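Local coordinates for short chain dehydrogenase (A0QTM2 homolog) (Mycobacterium thermoresistibile, PDB 3SC4) that probably catalyses NAD(P)(H)-dependent oxidation or reduction of a small organic substrate as a member of the short-chain dehydrogenase/reductase family, at the interface of chains A and B. Sequence-based numbering; all coordinates share one arbitrary frame. Chains: chain A/B, Short chain dehydrogenase (A0QTM2 homolog).

Contact 1: the interface of chains A and B. Residues chain A 156, 161, 167-168, 171, 175; chain B 171, 175.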
# COMPACT_ATOMS: atom_id res chain seq x y z
N LEU A 156 8.58 8.61 -5.27
CA LEU A 156 7.83 9.48 -4.35
C LEU A 156 7.65 10.90 -4.83
O LEU A 156 6.94 11.67 -4.19
CB LEU A 156 8.52 9.51 -2.98
CG LEU A 156 8.49 8.15 -2.27
CD1 LEU A 156 9.12 8.25 -0.88
CD2 LEU A 156 7.06 7.60 -2.23
N LEU A 161 2.78 9.92 -8.19
CA LEU A 161 1.83 9.51 -7.18
C LEU A 161 0.40 9.55 -7.72
O LEU A 161 -0.56 9.61 -6.98
CB LEU A 161 1.99 10.37 -5.93
CG LEU A 161 3.36 10.23 -5.25
CD1 LEU A 161 3.53 11.27 -4.16
CD2 LEU A 161 3.57 8.83 -4.69
N MET A 167 -1.73 3.37 -8.33
CA MET A 167 -0.45 3.57 -7.69
C MET A 167 -0.44 2.91 -6.31
O MET A 167 0.54 2.28 -5.95
CB MET A 167 -0.13 5.06 -7.59
CG MET A 167 1.13 5.41 -6.82
SD MET A 167 0.88 5.40 -5.02
CE MET A 167 -0.18 6.81 -4.82
N MET A 168 -1.52 3.02 -5.54
CA MET A 168 -1.58 2.35 -4.24
C MET A 168 -1.39 0.86 -4.38
O MET A 168 -0.76 0.21 -3.56
CB MET A 168 -2.92 2.63 -3.55
CG MET A 168 -3.01 4.08 -3.07
SD MET A 168 -4.56 4.51 -2.34
CE MET A 168 -4.60 3.31 -1.00
N TYR A 171 2.26 -0.04 -5.91
CA TYR A 171 3.23 0.27 -4.85
C TYR A 171 3.03 -0.68 -3.65
O TYR A 171 3.98 -1.15 -3.06
CB TYR A 171 3.13 1.72 -4.39
CG TYR A 171 3.80 2.80 -5.25
CD1 TYR A 171 4.08 2.60 -6.61
CD2 TYR A 171 4.13 4.05 -4.70
CE1 TYR A 171 4.67 3.59 -7.39
CE2 TYR A 171 4.74 5.05 -5.47
CZ TYR A 171 5.01 4.81 -6.82
OH TYR A 171 5.61 5.80 -7.59
N LEU A 175 5.83 -2.93 -1.95
CA LEU A 175 6.19 -2.85 -0.53
C LEU A 175 6.16 -4.25 0.11
O LEU A 175 7.03 -4.60 0.88
CB LEU A 175 5.29 -1.86 0.21
CG LEU A 175 5.58 -0.40 -0.23
CD1 LEU A 175 4.51 0.52 0.23
CD2 LEU A 175 6.96 0.09 0.24
N TYR B 171 2.08 2.58 5.24
CA TYR B 171 2.56 3.24 4.04
C TYR B 171 1.43 3.42 3.01
O TYR B 171 1.38 4.43 2.29
CB TYR B 171 3.71 2.44 3.40
CG TYR B 171 5.09 2.62 4.04
CD1 TYR B 171 5.26 3.13 5.31
CD2 TYR B 171 6.22 2.22 3.36
CE1 TYR B 171 6.54 3.26 5.88
CE2 TYR B 171 7.47 2.34 3.91
CZ TYR B 171 7.64 2.86 5.17
OH TYR B 171 8.91 2.98 5.69
N LEU B 175 0.46 6.77 1.16
CA LEU B 175 0.37 6.86 -0.31
C LEU B 175 -0.99 7.37 -0.78
O LEU B 175 -1.10 8.15 -1.74
CB LEU B 175 0.70 5.52 -0.95
CG LEU B 175 2.17 5.12 -0.89
CD1 LEU B 175 2.35 3.70 -1.41
CD2 LEU B 175 3.01 6.12 -1.71

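Contact 2: the interface of chains A and B. Residues chain A 136, 140, 184; chain B 109-110.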
# COMPACT_ATOMS: atom_id res chain seq x y z
N ILE A 136 5.71 -19.56 0.83
CA ILE A 136 6.94 -19.45 1.65
C ILE A 136 7.37 -20.69 2.47
O ILE A 136 8.52 -21.07 2.43
CB ILE A 136 6.88 -18.19 2.55
CG1 ILE A 136 7.25 -16.95 1.70
CG2 ILE A 136 7.76 -18.34 3.79
CD1 ILE A 136 6.98 -15.60 2.33
N LYS A 140 11.44 -22.92 1.86
CA LYS A 140 12.53 -22.96 2.84
C LYS A 140 13.64 -24.00 2.67
O LYS A 140 14.78 -23.74 3.07
CB LYS A 140 11.94 -23.04 4.24
CG LYS A 140 11.46 -21.68 4.72
CD LYS A 140 10.77 -21.77 6.05
CE LYS A 140 10.37 -20.41 6.57
NZ LYS A 140 10.11 -20.44 8.02
N LEU A 184 12.37 -12.52 5.17
CA LEU A 184 12.72 -13.86 4.81
C LEU A 184 14.21 -13.99 4.51
O LEU A 184 14.66 -15.05 4.10
CB LEU A 184 11.79 -14.37 3.69
CG LEU A 184 10.43 -15.00 4.13
CD1 LEU A 184 10.64 -16.25 4.96
CD2 LEU A 184 9.59 -14.06 4.91
N ILE B 109 5.04 -11.63 7.96
CA ILE B 109 4.16 -12.32 7.03
C ILE B 109 3.94 -13.78 7.44
O ILE B 109 2.88 -14.38 7.19
CB ILE B 109 4.71 -12.22 5.60
CG1 ILE B 109 3.81 -12.93 4.59
CG2 ILE B 109 6.13 -12.77 5.52
CD1 ILE B 109 3.99 -12.41 3.12
N GLU B 110 4.94 -14.36 8.07
CA GLU B 110 4.84 -15.73 8.55
C GLU B 110 3.89 -15.85 9.74
O GLU B 110 3.36 -16.91 9.96
CB GLU B 110 6.22 -16.26 8.95
CG GLU B 110 7.19 -16.29 7.78
CD GLU B 110 8.51 -16.98 8.11
OE1 GLU B 110 9.38 -16.35 8.73
OE2 GLU B 110 8.68 -18.15 7.70

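Contact 3: the interface of chains A and B. Residues chain A 158, 161-164; chain B 179-180, 182-183.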
# COMPACT_ATOMS: atom_id res chain seq x y z
N PRO A 158 5.98 13.83 -6.65
CA PRO A 158 4.58 14.13 -6.93
C PRO A 158 4.03 13.57 -8.23
O PRO A 158 2.93 13.04 -8.26
CB PRO A 158 4.57 15.66 -6.99
CG PRO A 158 5.55 16.06 -5.97
CD PRO A 158 6.64 14.99 -6.01
N LEU A 161 2.78 9.92 -8.19
CA LEU A 161 1.83 9.51 -7.18
C LEU A 161 0.40 9.55 -7.72
O LEU A 161 -0.56 9.61 -6.98
CB LEU A 161 1.99 10.37 -5.93
CG LEU A 161 3.36 10.23 -5.25
CD1 LEU A 161 3.53 11.27 -4.16
CD2 LEU A 161 3.57 8.83 -4.69
N ARG A 162 0.25 9.48 -9.03
CA ARG A 162 -1.05 9.26 -9.59
C ARG A 162 -1.07 8.35 -10.82
O ARG A 162 -0.05 8.09 -11.43
CB ARG A 162 -1.76 10.60 -9.80
CG ARG A 162 -1.17 11.61 -10.72
CD ARG A 162 -1.60 12.97 -10.18
NE ARG A 162 -1.45 14.09 -11.10
CZ ARG A 162 -2.43 14.64 -11.82
NH1 ARG A 162 -3.70 14.17 -11.79
NH2 ARG A 162 -2.15 15.66 -12.60
N PRO A 163 -2.24 7.79 -11.15
CA PRO A 163 -3.51 7.90 -10.46
C PRO A 163 -3.48 7.10 -9.16
O PRO A 163 -2.94 6.00 -9.10
CB PRO A 163 -4.52 7.30 -11.45
CG PRO A 163 -3.73 6.51 -12.43
CD PRO A 163 -2.30 6.92 -12.34
N THR A 164 -4.07 7.68 -8.13
CA THR A 164 -3.95 7.17 -6.79
C THR A 164 -4.34 5.71 -6.63
O THR A 164 -3.56 4.93 -6.12
CB THR A 164 -4.69 8.09 -5.81
OG1 THR A 164 -4.15 9.41 -5.95
CG2 THR A 164 -4.53 7.60 -4.38
N GLY B 179 -1.29 10.77 -2.88
CA GLY B 179 -1.93 10.71 -4.18
C GLY B 179 -3.07 11.71 -4.25
O GLY B 179 -3.15 12.50 -5.20
N ILE B 180 -3.94 11.68 -3.24
CA ILE B 180 -5.01 12.64 -3.12
C ILE B 180 -4.49 14.08 -3.19
O ILE B 180 -5.12 14.92 -3.77
CB ILE B 180 -5.74 12.51 -1.77
CG1 ILE B 180 -6.58 11.25 -1.71
CG2 ILE B 180 -6.66 13.69 -1.56
CD1 ILE B 180 -7.15 11.06 -0.31
N GLU B 182 -2.07 15.26 -4.92
CA GLU B 182 -1.94 15.57 -6.34
C GLU B 182 -3.27 15.68 -7.08
O GLU B 182 -3.46 16.63 -7.88
CB GLU B 182 -1.00 14.58 -7.05
CG GLU B 182 0.43 14.58 -6.51
CD GLU B 182 0.99 15.99 -6.33
OE1 GLU B 182 1.01 16.74 -7.33
OE2 GLU B 182 1.40 16.36 -5.18
N GLU B 183 -4.17 14.74 -6.83
CA GLU B 183 -5.41 14.64 -7.61
C GLU B 183 -6.41 15.73 -7.24
O GLU B 183 -7.26 16.08 -8.07
CB GLU B 183 -6.04 13.25 -7.50
CG GLU B 183 -5.19 12.17 -8.18
CD GLU B 183 -5.80 10.78 -8.12
OE1 GLU B 183 -6.61 10.47 -7.20
OE2 GLU B 183 -5.45 9.98 -9.01

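Contact 4: the interface of chains A and B. Residues chain A 108-109, 112-114, 165; chain B 129, 133, 136.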
# COMPACT_ATOMS: atom_id res chain seq x y z
N SER A 108 -8.91 8.55 -11.13
CA SER A 108 -8.57 9.17 -9.87
C SER A 108 -9.45 8.64 -8.76
O SER A 108 -10.38 7.87 -8.99
CB SER A 108 -8.78 10.67 -9.96
OG SER A 108 -10.16 10.97 -9.88
N ILE A 109 -9.17 9.10 -7.54
CA ILE A 109 -9.98 8.75 -6.39
C ILE A 109 -11.41 9.22 -6.63
O ILE A 109 -12.34 8.61 -6.12
CB ILE A 109 -9.44 9.39 -5.10
CG1 ILE A 109 -10.26 8.99 -3.86
CG2 ILE A 109 -9.37 10.90 -5.19
CD1 ILE A 109 -9.40 8.96 -2.56
N VAL A 112 -12.82 6.22 -9.41
CA VAL A 112 -12.72 4.80 -9.15
C VAL A 112 -13.49 4.42 -7.88
O VAL A 112 -13.00 4.61 -6.78
CB VAL A 112 -11.28 4.37 -8.99
CG1 VAL A 112 -11.20 2.88 -8.60
CG2 VAL A 112 -10.51 4.65 -10.28
N PRO A 113 -14.69 3.85 -8.02
CA PRO A 113 -15.45 3.48 -6.84
C PRO A 113 -14.80 2.39 -6.02
O PRO A 113 -13.94 1.66 -6.51
CB PRO A 113 -16.79 2.97 -7.40
CG PRO A 113 -16.83 3.47 -8.80
CD PRO A 113 -15.40 3.48 -9.25
N LEU A 114 -15.24 2.29 -4.77
CA LEU A 114 -14.67 1.38 -3.80
C LEU A 114 -14.63 -0.05 -4.34
O LEU A 114 -13.59 -0.71 -4.27
CB LEU A 114 -15.50 1.44 -2.53
CG LEU A 114 -14.86 0.94 -1.24
CD1 LEU A 114 -13.60 1.72 -0.89
CD2 LEU A 114 -15.91 1.08 -0.16
N PRO A 165 -5.53 5.32 -7.08
CA PRO A 165 -5.91 3.96 -6.78
C PRO A 165 -4.93 2.92 -7.29
O PRO A 165 -4.58 1.99 -6.56
CB PRO A 165 -7.25 3.82 -7.48
CG PRO A 165 -7.80 5.13 -7.51
CD PRO A 165 -6.67 6.09 -7.59
N TYR B 129 -9.10 5.45 2.04
CA TYR B 129 -9.58 5.70 0.69
C TYR B 129 -11.09 6.01 0.72
O TYR B 129 -11.53 7.05 0.24
CB TYR B 129 -9.27 4.48 -0.19
CG TYR B 129 -9.64 4.66 -1.65
CD1 TYR B 129 -8.75 5.26 -2.54
CD2 TYR B 129 -10.86 4.24 -2.15
CE1 TYR B 129 -9.07 5.41 -3.87
CE2 TYR B 129 -11.19 4.41 -3.49
CZ TYR B 129 -10.29 5.00 -4.33
OH TYR B 129 -10.58 5.19 -5.65
N GLN B 133 -12.63 9.62 -0.04
CA GLN B 133 -13.40 9.73 -1.25
C GLN B 133 -14.77 10.26 -0.97
O GLN B 133 -15.32 11.09 -1.72
CB GLN B 133 -13.55 8.36 -1.90
CG GLN B 133 -14.38 8.33 -3.19
CD GLN B 133 -14.62 6.90 -3.65
OE1 GLN B 133 -15.31 6.13 -2.98
NE2 GLN B 133 -14.02 6.53 -4.78
N ILE B 136 -14.67 14.08 -0.04
CA ILE B 136 -14.15 15.04 -0.99
C ILE B 136 -15.19 15.97 -1.65
O ILE B 136 -14.98 17.18 -1.66
CB ILE B 136 -13.26 14.37 -2.06
CG1 ILE B 136 -11.86 14.13 -1.45
CG2 ILE B 136 -13.17 15.26 -3.34
CD1 ILE B 136 -11.03 13.08 -2.14
O HOH W 1 -17.10 4.19 -3.88

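Contact 1: the interface of chains A and B
Helix 164-183 of chain A packs on helix 164-183 of chain B, where A:Tyr171 touches B:Leu175 and A:Leu175 touches B:Tyr171. A:Leu156 and A:Leu161, in the loops on either side of 3-10 helix 158-160, border the patch at its margin. B:Leu175 is the residue most deeply covered, with 74 Å² hidden. Its CG lies anti to its own carbonyl carbon (chi1 -72°), which sends the isobutyl group down between the side chains of chain A. There both B:Leu175 methyls lie 3.8 Å from ring atom CD2 of A:Tyr171; CD1 also reaches A:Tyr171 CB at 3.7 Å, while CD2 goes on to meet A:Met167 SD at 4.0 Å and A:Leu161 CD2 at 4.1 Å. A:Met167 bends at both chi2 and chi3, bringing its CE methyl 3.5 Å from the backbone O of B:Leu175. Its CG also covers the centre of one face of the A:Tyr171 ring, steadying that ring from within its own chain. On the twin side A:Leu175 CD1 lies at the edge of the B:Tyr171 ring, in its plane, and reaches B:Tyr171 CB at 3.8 Å. No polar pair joins the chains here, so the patch rests on shape and apolar burial. It lies at the two-fold centre of the helix pair, and A:Met167 and A:Met168 are the first two variable residues of the YxxxK catalytic motif on this helix.

Contact 2: the interface of chains A and B
The carboxylate of B:Glu110 is the flat group of this patch. Over one of its faces sits the CD1 methyl of A:Leu184, 3.9 Å from B:Glu110 CD, and CG2 of A:Ile136 lies towards the same side, 4.0 Å from B:Glu110 OE2. At the rim of the carboxylate, A:Lys140 NZ, the ammonium nitrogen, uses the syn lone pair of B:Glu110 OE2 at 2.7 Å, a salt bridge that is also a hydrogen bond. The two side chains arrive tip to tip. Lysine is extended all the way to its amine, and glutamate is nearly straight at chi2 (-172°) before its carboxylate turns at chi3. The neighbouring methyls would be expected to shield the ion pair on the leucine side and so strengthen its attraction. Beside it, A:Leu184 CD2 meets B:Ile109 CG2 at 3.7 Å, the two side chains at about a right angle. That methyl of B:Ile109 is the branch held between its backbone N and carbonyl carbon, while CG1 runs anti to the backbone N (chi1 -180°). The patch fastens the loop of chain B that leads into its helix 114-135 to segments just after helices 114-135 and 164-183 of chain A, and probably helps set the register of the dimer.

Contact 3: the interface of chains A and B
Hydrogen bonding centres on A:Thr164 and the carboxylate of B:Glu183. The backbone N of A:Thr164 donates to B:Glu183 OE2 at 2.8 Å, nearly straight (165° at H), but comes in 53° above the carboxylate plane. A:Thr164 OG1, the hydroxyl, lies 3.0 Å from B:Glu183 OE1, a pair that can also form a hydrogen bond. OG1 stands anti to the threonine's carbonyl carbon and beside its own N, which lets one residue engage both oxygens. Because A:Thr164 starts its helix, the helix start may help stabilise the acid's negative charge.

Apolar contact is made mostly by parts of charged side chains. A:Pro158 CB sits over a face of the B:Glu182 carboxylate, 3.6 Å from its CD, and B:Glu182 is bent at chi2 (-46°), folding that group towards the proline. A:Arg162 lays its CD 3.6 Å from B:Glu182 CB, crossing that side chain at about a right angle. Backbone also packs closely, with A:Leu161 O 3.3 Å from B:Gly179 CA.

Between A:Arg162 and the two acids the charged atoms do not touch: NE is 5.2 Å from B:Glu182 OE1 and NH1 5.3 Å from B:Glu183 OE2, near enough for a weak attraction at most.

In the fold, the loop behind 3-10 helix 158-160, with its cis peptide before A:Pro163, delivers the start of helix 164-183 of chain A to the finishing turns of the same helix in chain B.

Contact 4: the interface of chains A and B
Direct hydrogen bonds run from two side chains on helix 114-135 of chain B to backbone carbonyls of chain A. B:Gln133 NE2 donates to A:Ile109 O at 3.0 Å, straight at 173° and with the carbonyl in the amide plane, a geometry that fixes how the carboxamide is turned. B:Tyr129 OH, the phenol, gives a 2.7 Å bond to A:Val112 O, landing on a lone pair in the carbonyl plane; this oxygen lies at the edge of the ring, in its plane. NE2 of B:Gln133 makes an additional weak bond to A:Val112 O.

Through water, B:Gln133 OE1 is linked to the backbone N of A:Leu114, the first residue of a helix, with water 1 at 2.8 Å from OE1. Both ends of the carboxamide are thus employed.

Apolar packing fills in around the phenol ring. A:Ile109 passes above the CD1-CE1 side of the ring, its CD1 3.8 Å from B:Tyr129 CD1, and its CG1 lies 3.9 Å from B:Gln133 CB. A:Leu114 CD1 approaches B:Tyr129 CD2 beside the rim, at 3.9 Å. A:Pro165 CG lies at the hydroxyl tip, 3.3 Å from B:Tyr129 OH.

Reading backbone rather than side-chain oxygens, the site holds the loop of residues 109-113 against the partner and probably braces the dimer.

Contact 1 is the middle of the assembly, with contact 3 about 9 Å away and contact 4 about 14 Å away between C-alpha centres; contacts 3 and 4 are about 11 Å apart. A:Leu161 belongs to both contacts 1 and 3, and helix 164-183 enters contacts 1, 3 and 4. Contact 2 lies about 23 Å from contact 1 and about 32 Å from contacts 3 and 4, on the other side of the two-fold. There, Ile109 and Ile136 recur with chains exchanged, so it adjoins the twin of contact 4. Paired helices 114-135 and 164-183 form the interface typical of short-chain dehydrogenase dimers, suggesting a biological one.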